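Local coordinates for protein transcription factor tau 138 kDa subunit (Saccharomyces cerevisiae, PDB 5AIM) that binds box B promoter DNA of tRNA genes as part of TFIIIC to activate RNA polymerase III transcription, represented here by its central extended winged-helix domain, at residues Lys20-Asn23 and Thr24-Gly27; Arg55-Val58 and Asp59-Val62; Glu87-Ile90 and Gln91-Ile94. All blocks are in the same frame, centred on the assembly; numbering follows the deposited sequence. Where two conformers were deposited one is given.

Interaction 1: residues Lys20-Asn23 and Thr24-Gly27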
ATOM      1  N   LYS A  20       8.483   1.627   1.684  1.00 17.86           N
ATOM      2  CA  LYS A  20       9.052   2.911   2.121  1.00 19.01           C
ATOM      3  C   LYS A  20       7.978   3.996   2.286  1.00 17.97           C
ATOM      4  O   LYS A  20       7.983   4.765   3.263  1.00 19.09           O
ATOM      5  CB  LYS A  20      10.152   3.382   1.157  1.00 20.83           C
ATOM      6  CG  LYS A  20      10.722   4.774   1.445  1.00 24.48           C
ATOM      7  CD  LYS A  20      11.345   4.891   2.826  1.00 46.03           C
ATOM      8  CE  LYS A  20      12.741   4.301   2.865  1.00 44.78           C
ATOM      9  NZ  LYS A  20      13.265   4.275   4.258  1.00 77.07           N
ATOM     10  N   VAL A  21       7.058   4.054   1.329  1.00 18.01           N
ATOM     11  CA  VAL A  21       5.964   5.015   1.407  1.00 17.41           C
ATOM     12  C   VAL A  21       5.094   4.728   2.627  1.00 17.91           C
ATOM     13  O   VAL A  21       4.738   5.652   3.361  1.00 18.02           O
ATOM     14  CB  VAL A  21       5.134   5.017   0.112  1.00 18.50           C
ATOM     15  CG1 VAL A  21       3.844   5.792   0.279  1.00 20.48           C
ATOM     16  CG2 VAL A  21       5.959   5.594  -1.023  1.00 20.34           C
ATOM     17  N   MET A  22       4.775   3.457   2.856  1.00 17.32           N
ATOM     18  CA  MET A  22       3.978   3.119   4.028  1.00 17.68           C
ATOM     19  C   MET A  22       4.664   3.551   5.314  1.00 18.12           C
ATOM     20  O   MET A  22       4.007   4.109   6.204  1.00 19.13           O
ATOM     21  CB  MET A  22       3.651   1.627   4.062  1.00 17.51           C
ATOM     22  CG  MET A  22       2.569   1.232   3.067  1.00 21.60           C
ATOM     23  SD  MET A  22       0.948   1.948   3.431  1.00 19.93           S
ATOM     24  CE  MET A  22       0.541   1.105   4.963  1.00 21.24           C
ATOM     25  N   ASN A  23       5.973   3.331   5.429  1.00 19.79           N
ATOM     26  CA  ASN A  23       6.664   3.861   6.604  1.00 20.67           C
ATOM     27  C   ASN A  23       6.593   5.382   6.686  1.00 21.60           C
ATOM     28  O   ASN A  23       6.343   5.952   7.756  1.00 22.73           O
ATOM     29  CB  ASN A  23       8.122   3.419   6.639  1.00 23.70           C
ATOM     30  CG  ASN A  23       8.295   2.084   7.315  1.00 32.82           C
ATOM     31  OD1 ASN A  23       8.477   2.006   8.530  1.00 53.48           O
ATOM     32  ND2 ASN A  23       8.208   1.021   6.538  1.00 27.32           N
ATOM     33  N   THR A  24       6.818   6.037   5.555  1.00 19.62           N
ATOM     34  CA  THR A  24       6.832   7.499   5.516  1.00 22.45           C
ATOM     35  C   THR A  24       5.500   8.128   5.948  1.00 20.04           C
ATOM     36  O   THR A  24       5.487   9.095   6.710  1.00 21.38           O
ATOM     37  CB  THR A  24       7.232   8.003   4.117  1.00 21.21           C
ATOM     38  OG1 THR A  24       8.539   7.504   3.799  1.00 21.74           O
ATOM     39  CG2 THR A  24       7.272   9.517   4.063  1.00 23.65           C
ATOM     40  N   ILE A  25       4.385   7.571   5.472  1.00 19.12           N
ATOM     41  CA  ILE A  25       3.081   8.179   5.731  1.00 21.77           C
ATOM     42  C   ILE A  25       2.414   7.762   7.047  1.00 19.86           C
ATOM     43  O   ILE A  25       1.285   8.170   7.316  1.00 24.68           O
ATOM     44  CB  ILE A  25       2.114   7.950   4.547  1.00 21.57           C
ATOM     45  CG1 ILE A  25       1.756   6.467   4.434  1.00 20.38           C
ATOM     46  CG2 ILE A  25       2.735   8.509   3.263  1.00 23.42           C
ATOM     47  CD1 ILE A  25       0.958   6.112   3.195  1.00 23.91           C
ATOM     48  N   GLY A  26       3.112   6.987   7.872  1.00 19.34           N
ATOM     49  CA  GLY A  26       2.658   6.711   9.228  1.00 21.18           C
ATOM     50  C   GLY A  26       2.156   5.297   9.460  1.00 21.31           C
ATOM     51  O   GLY A  26       1.672   4.983  10.554  1.00 23.28           O
ATOM     52  N   GLY A  27       2.245   4.455   8.436  1.00 19.22           N
ATOM     53  CA  GLY A  27       2.021   3.032   8.598  1.00 19.69           C
ATOM     54  C   GLY A  27       0.602   2.541   8.357  1.00 17.55           C
ATOM     55  O   GLY A  27       0.345   1.348   8.503  1.00 19.40           O
TER
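T24 and K20 meet where helix 5-24 ends, and the carbonyl of K20 takes two bonds from the one threonine. T24 N donates to K20 O at 2.9 Å, and T24 OG1 donates to the same K20 O at 2.8 Å from the opposite face of the carbonyl plane. The hydroxyl gets there because OG1 stands beside its own backbone N (chi1 -60°), which turns it back along the helix; the aliphatic part of K20 passes close by. I25 adds the next helical bond, its N lying 2.9 Å from V21 O. Its CG1 sits between the backbone N and carbonyl carbon (chi1 68°), carrying CD1 back against the last turn, 4.1 Å from V21 CG1 and 4.2 Å from M22 SD. G26 then leaves helical geometry with a positive phi of 108°, and its N makes a weak bond to N23 O at 3.4 Å. At these backbone angles a side chain would press on the carbonyl oxygen of I25, so glycine suits the position; G27, also at positive phi, is restricted in the same manner. G27 N closes the turn with a weak bond of 2.9 Å to M22 O, completing a Schellman motif. The M22 chain, bent at both outer torsions, brings its CE to 3.6 Å from G27 O, laying the methyl against the departing backbone. N23 instead turns its ND2 back to L19 O. The cap thus ends helix 5-24 and turns the chain into strand 28-30: V21 and M22 pack on F35 of helix 33-43, K20 and V21 touch Y42 of the same helix, and G27 shares a backbone hydrogen bond with L82, just beyond strand 78-81.

Interaction 2: residues Arg55-Val58 and Asp59-Val62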
ATOM      1  N   ARG A  55      -1.076  -2.064  -7.841  1.00 28.09           N
ATOM      2  CA  ARG A  55      -2.037  -2.840  -7.068  1.00 28.24           C
ATOM      3  C   ARG A  55      -1.614  -4.308  -6.992  1.00 27.54           C
ATOM      4  O   ARG A  55      -1.703  -4.932  -5.930  1.00 26.21           O
ATOM      5  CB  ARG A  55      -3.449  -2.720  -7.654  1.00 32.09           C
ATOM      6  CG  ARG A  55      -4.480  -3.640  -6.992  1.00 33.11           C
ATOM      7  CD  ARG A  55      -4.577  -3.425  -5.479  1.00 41.29           C
ATOM      8  NE  ARG A  55      -5.279  -4.515  -4.801  1.00 54.55           N
ATOM      9  CZ  ARG A  55      -6.545  -4.478  -4.392  1.00 68.85           C
ATOM     10  NH1 ARG A  55      -7.295  -3.398  -4.577  1.00 61.16           N
ATOM     11  NH2 ARG A  55      -7.066  -5.536  -3.786  1.00 64.06           N
ATOM     12  N   GLY A  56      -1.159  -4.860  -8.115  1.00 28.99           N
ATOM     13  CA  GLY A  56      -0.635  -6.221  -8.103  1.00 28.69           C
ATOM     14  C   GLY A  56       0.409  -6.474  -7.016  1.00 25.29           C
ATOM     15  O   GLY A  56       0.392  -7.504  -6.308  1.00 25.40           O
ATOM     16  N   ASP A  57       1.325  -5.526  -6.874  1.00 23.38           N
ATOM     17  CA  ASP A  57       2.395  -5.665  -5.897  1.00 21.29           C
ATOM     18  C   ASP A  57       1.914  -5.410  -4.470  1.00 20.49           C
ATOM     19  O   ASP A  57       2.369  -6.081  -3.521  1.00 23.83           O
ATOM     20  CB  ASP A  57       3.574  -4.783  -6.290  1.00 22.09           C
ATOM     21  CG  ASP A  57       4.342  -5.367  -7.461  1.00 23.70           C
ATOM     22  OD1 ASP A  57       4.605  -6.591  -7.431  1.00 24.97           O
ATOM     23  OD2 ASP A  57       4.647  -4.638  -8.427  1.00 27.78           O
ATOM     24  N   VAL A  58       0.961  -4.490  -4.310  1.00 21.60           N
ATOM     25  CA  VAL A  58       0.277  -4.396  -3.024  1.00 22.56           C
ATOM     26  C   VAL A  58      -0.309  -5.767  -2.643  1.00 26.89           C
ATOM     27  O   VAL A  58      -0.147  -6.244  -1.505  1.00 24.38           O
ATOM     28  CB  VAL A  58      -0.835  -3.340  -3.049  1.00 21.67           C
ATOM     29  CG1 VAL A  58      -1.703  -3.432  -1.787  1.00 25.61           C
ATOM     30  CG2 VAL A  58      -0.226  -1.958  -3.184  1.00 22.62           C
ATOM     31  N   ASP A  59      -0.974  -6.411  -3.600  1.00 23.25           N
ATOM     32  CA  ASP A  59      -1.584  -7.713  -3.338  1.00 26.88           C
ATOM     33  C   ASP A  59      -0.527  -8.753  -2.959  1.00 26.06           C
ATOM     34  O   ASP A  59      -0.710  -9.529  -1.999  1.00 26.66           O
ATOM     35  CB  ASP A  59      -2.379  -8.200  -4.551  1.00 28.60           C
ATOM     36  CG  ASP A  59      -3.676  -7.442  -4.745  1.00 50.11           C
ATOM     37  OD1 ASP A  59      -4.116  -6.751  -3.803  1.00 53.45           O
ATOM     38  OD2 ASP A  59      -4.263  -7.547  -5.844  1.00 41.19           O
ATOM     39  N   LEU A  60       0.577  -8.780  -3.709  1.00 26.16           N
ATOM     40  CA  LEU A  60       1.668  -9.683  -3.343  1.00 26.48           C
ATOM     41  C   LEU A  60       2.114  -9.442  -1.906  1.00 23.04           C
ATOM     42  O   LEU A  60       2.347 -10.390  -1.149  1.00 28.91           O
ATOM     43  CB  LEU A  60       2.861  -9.543  -4.283  1.00 24.40           C
ATOM     44  CG  LEU A  60       2.689 -10.054  -5.709  1.00 26.60           C
ATOM     45  CD1 LEU A  60       3.998  -9.910  -6.462  1.00 26.95           C
ATOM     46  CD2 LEU A  60       2.222 -11.494  -5.720  1.00 28.97           C
ATOM     47  N   MET A  61       2.221  -8.174  -1.521  1.00 23.46           N
ATOM     48  CA  MET A  61       2.617  -7.851  -0.149  1.00 22.85           C
ATOM     49  C   MET A  61       1.585  -8.235   0.915  1.00 25.72           C
ATOM     50  O   MET A  61       1.945  -8.682   2.004  1.00 24.44           O
ATOM     51  CB  MET A  61       2.968  -6.375  -0.045  1.00 22.61           C
ATOM     52  CG  MET A  61       4.180  -6.046  -0.869  1.00 19.67           C
ATOM     53  SD  MET A  61       4.508  -4.294  -0.950  1.00 21.94           S
ATOM     54  CE  MET A  61       5.228  -4.011   0.666  1.00 22.97           C
ATOM     55  N   VAL A  62       0.304  -8.060   0.616  1.00 24.00           N
ATOM     56  CA  VAL A  62      -0.713  -8.499   1.565  1.00 26.08           C
ATOM     57  C   VAL A  62      -0.679 -10.016   1.721  1.00 30.43           C
ATOM     58  O   VAL A  62      -0.747 -10.535   2.840  1.00 30.78           O
ATOM     59  CB  VAL A  62      -2.127  -8.041   1.157  1.00 26.75           C
ATOM     60  CG1 VAL A  62      -3.194  -8.703   2.036  1.00 30.53           C
ATOM     61  CG2 VAL A  62      -2.226  -6.526   1.236  1.00 27.40           C
TER
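From R55 to V62 the backbone is regular alpha helix, with D59 N, L60 N, M61 N and V62 N each bonded to the carbonyl O four residues earlier. The first pair also forms a salt bridge: R55 NE donates to D59 OD1 at 2.7 Å and 160°, while R55 NH2 adds a weak bond to D59 OD1 at 3.2 Å. The carboxylate oxygen is met on its syn side but well out of the carboxylate plane and lies at the guanidinium edge, close to the guanidinium plane, yet the two flat groups stand almost perpendicular (83°). A bend at chi2 of R55 (56°) folds the chain toward D59. Helix 52-63 corresponds to the third helix of the winged-helix fold, the recognition helix in many DNA-binding relatives, a role not established here. An alanine in place of R55 would leave the D59 carboxylate without its charged mate and is likely to let it turn more freely. On another face, D57 OD1 comes 3.5 Å from L60 CD1, but S11 and R14 of helix 5-24 chiefly hold D57. V58 CG1 lies 4.4 Å from V62 CG2, and V58 and M61 pack on I18 of that helix.

Interaction 3: residues Glu87-Ile90 and Gln91-Ile94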
ATOM      1  N   GLU A  87      -3.094  -1.081  16.660  1.00 31.14           N
ATOM      2  CA  GLU A  87      -4.499  -0.821  16.360  0.54 28.37           C
ATOM      3  C   GLU A  87      -4.912   0.599  16.735  1.00 28.55           C
ATOM      4  O   GLU A  87      -5.830   1.165  16.136  1.00 29.51           O
ATOM      5  CB  GLU A  87      -5.400  -1.828  17.078  0.54 33.49           C
ATOM      6  CG  GLU A  87      -6.866  -1.720  16.683  0.54 34.49           C
ATOM      7  CD  GLU A  87      -7.110  -2.032  15.222  0.54 30.31           C
ATOM      8  OE1 GLU A  87      -6.380  -2.875  14.659  0.54 37.79           O
ATOM      9  OE2 GLU A  87      -8.032  -1.429  14.638  0.54 30.67           O
ATOM     10  N   ASP A  88      -4.235   1.180  17.719  1.00 30.32           N
ATOM     11  CA  ASP A  88      -4.507   2.564  18.096  1.00 31.89           C
ATOM     12  C   ASP A  88      -4.302   3.493  16.895  1.00 27.55           C
ATOM     13  O   ASP A  88      -5.150   4.342  16.595  1.00 30.77           O
ATOM     14  CB  ASP A  88      -3.614   2.994  19.260  1.00 47.09           C
ATOM     15  CG  ASP A  88      -3.841   4.438  19.664  1.00 99.55           C
ATOM     16  OD1 ASP A  88      -4.795   4.699  20.427  1.00 79.47           O
ATOM     17  OD2 ASP A  88      -3.067   5.312  19.220  1.00 88.75           O
ATOM     18  N   ALA A  89      -3.182   3.313  16.198  1.00 27.59           N
ATOM     19  CA  ALA A  89      -2.870   4.119  15.023  1.00 25.04           C
ATOM     20  C   ALA A  89      -3.879   3.888  13.900  1.00 23.48           C
ATOM     21  O   ALA A  89      -4.304   4.826  13.220  1.00 25.63           O
ATOM     22  CB  ALA A  89      -1.469   3.801  14.538  1.00 24.88           C
ATOM     23  N   ILE A  90      -4.276   2.632  13.720  1.00 22.97           N
ATOM     24  CA  ILE A  90      -5.247   2.294  12.693  1.00 23.15           C
ATOM     25  C   ILE A  90      -6.571   3.006  12.989  1.00 23.79           C
ATOM     26  O   ILE A  90      -7.144   3.668  12.111  1.00 24.86           O
ATOM     27  CB  ILE A  90      -5.452   0.761  12.590  1.00 23.63           C
ATOM     28  CG1 ILE A  90      -4.151   0.086  12.136  1.00 25.59           C
ATOM     29  CG2 ILE A  90      -6.579   0.423  11.609  1.00 28.40           C
ATOM     30  CD1 ILE A  90      -4.185  -1.433  12.195  1.00 29.04           C
ATOM     31  N   GLN A  91      -7.050   2.885  14.224  1.00 25.46           N
ATOM     32  CA  GLN A  91      -8.311   3.522  14.587  1.00 27.24           C
ATOM     33  C   GLN A  91      -8.213   5.043  14.529  1.00 27.75           C
ATOM     34  O   GLN A  91      -9.162   5.709  14.103  1.00 29.87           O
ATOM     35  CB  GLN A  91      -8.786   3.052  15.963  1.00 29.81           C
ATOM     36  CG  GLN A  91      -9.191   1.585  15.994  1.00 39.72           C
ATOM     37  CD  GLN A  91     -10.284   1.248  14.993  1.00 72.00           C
ATOM     38  OE1 GLN A  91     -11.099   2.098  14.634  1.00 42.11           O
ATOM     39  NE2 GLN A  91     -10.302   0.002  14.535  1.00 53.54           N
ATOM     40  N   ARG A  92      -7.067   5.595  14.933  1.00 27.61           N
ATOM     41  CA  ARG A  92      -6.860   7.040  14.828  1.00 29.40           C
ATOM     42  C   ARG A  92      -6.956   7.483  13.370  1.00 26.88           C
ATOM     43  O   ARG A  92      -7.604   8.488  13.051  1.00 29.04           O
ATOM     44  CB  ARG A  92      -5.514   7.456  15.430  1.00 33.65           C
ATOM     45  CG  ARG A  92      -5.596   7.849  16.899  1.00 43.76           C
ATOM     46  CD  ARG A  92      -4.302   8.482  17.406  1.00 44.96           C
ATOM     47  NE  ARG A  92      -3.279   7.487  17.729  1.00 81.28           N
ATOM     48  CZ  ARG A  92      -2.252   7.160  16.947  1.00101.84           C
ATOM     49  NH1 ARG A  92      -2.074   7.743  15.766  1.00 74.55           N
ATOM     50  NH2 ARG A  92      -1.388   6.240  17.355  1.00 70.44           N
ATOM     51  N   TYR A  93      -6.327   6.719  12.483  1.00 24.82           N
ATOM     52  CA  TYR A  93      -6.414   7.013  11.057  1.00 26.25           C
ATOM     53  C   TYR A  93      -7.860   6.909  10.549  1.00 25.91           C
ATOM     54  O   TYR A  93      -8.336   7.796   9.842  1.00 26.42           O
ATOM     55  CB  TYR A  93      -5.492   6.084  10.262  1.00 21.96           C
ATOM     56  CG  TYR A  93      -5.528   6.302   8.763  1.00 20.77           C
ATOM     57  CD1 TYR A  93      -4.710   7.248   8.155  1.00 21.83           C
ATOM     58  CD2 TYR A  93      -6.367   5.548   7.955  1.00 22.05           C
ATOM     59  CE1 TYR A  93      -4.741   7.439   6.782  1.00 24.55           C
ATOM     60  CE2 TYR A  93      -6.400   5.732   6.583  1.00 23.16           C
ATOM     61  CZ  TYR A  93      -5.589   6.675   6.003  1.00 23.70           C
ATOM     62  OH  TYR A  93      -5.633   6.856   4.639  1.00 24.78           O
ATOM     63  N   ILE A  94      -8.563   5.835  10.906  1.00 24.76           N
ATOM     64  CA  ILE A  94      -9.963   5.688  10.490  1.00 26.59           C
ATOM     65  C   ILE A  94     -10.793   6.876  10.969  1.00 30.47           C
ATOM     66  O   ILE A  94     -11.599   7.426  10.215  1.00 31.05           O
ATOM     67  CB  ILE A  94     -10.580   4.373  11.015  1.00 26.79           C
ATOM     68  CG1 ILE A  94      -9.930   3.182  10.310  1.00 25.28           C
ATOM     69  CG2 ILE A  94     -12.115   4.348  10.815  1.00 30.23           C
ATOM     70  CD1 ILE A  94     -10.227   1.851  10.965  1.00 28.34           C
TER
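Two polar pairs, E87 with Q91 and D88 with R92, and one apolar pair, I90 with I94, join successive turns at the start of helix 87-96, the last helix of this extended winged-helix domain, following strand 78-81. Backbone bonds from Q91, R92, Y93 and I94 to the carbonyls of E87, D88, A89 and I90 give the frame. D88 and R92 form a salt bridge in which a single oxygen takes both contacts: R92 NE lies 2.6 Å and R92 NH2 2.7 Å from D88 OD2. NH2 comes nearly in line with the C-O bond of the carboxylate, whereas NE arrives from above its plane, and the two groups are inclined by 54°. With CG of D88 anti to the backbone N (chi1 179°), the acid reaches along the outer side of the helix. A89 CA and D88 O lie over one face of the guanidinium, both offset toward its rim, and R92 NH2 is 3.7 Å from A89 CB, so the bent arginine is braced against the backbone as well as paired. In the E87 conformer described, one of two deposited, Q91 NE2 donates to E87 OE2 at 2.7 Å, with the acceptor tilted from the amide plane. In that conformer the same oxygen also pairs with R70 of strand 68-71; how fully this link is occupied is doubtful. On the inner side I90 CG2 meets I94 CD1 at 4.0 Å. These isoleucines face the strands: I90 packs on V28 and F81, I94 on Y30 and I79. Y93 gives a further link to strand 28-30, where its OH bonds to the backbone N of Y30 and the two rings meet at an inclination, so that helix 87-96 lies across strands 28-30 and 78-81.

How the interactions relate
The three contacts are local and follow in series without touching. Their centres form a triangle, with interaction 1 nearer to each of the others than they are to one another: about 16 Å from interaction 2 and about 14 Å from interaction 3, with nearest atoms about 6 Å and 5 Å away. Interactions 2 and 3 lie on opposite sides of the chain's centre, about 22 Å between centres. Helix 5-24 connects the first two, since its side chains pack against 55-62 before the Schellman turn at G26-G27. That turn leads into strand 28-30, on which I90, Y93 and I94 of interaction 3 rest. No ligand or DNA-binding residue is identified among them.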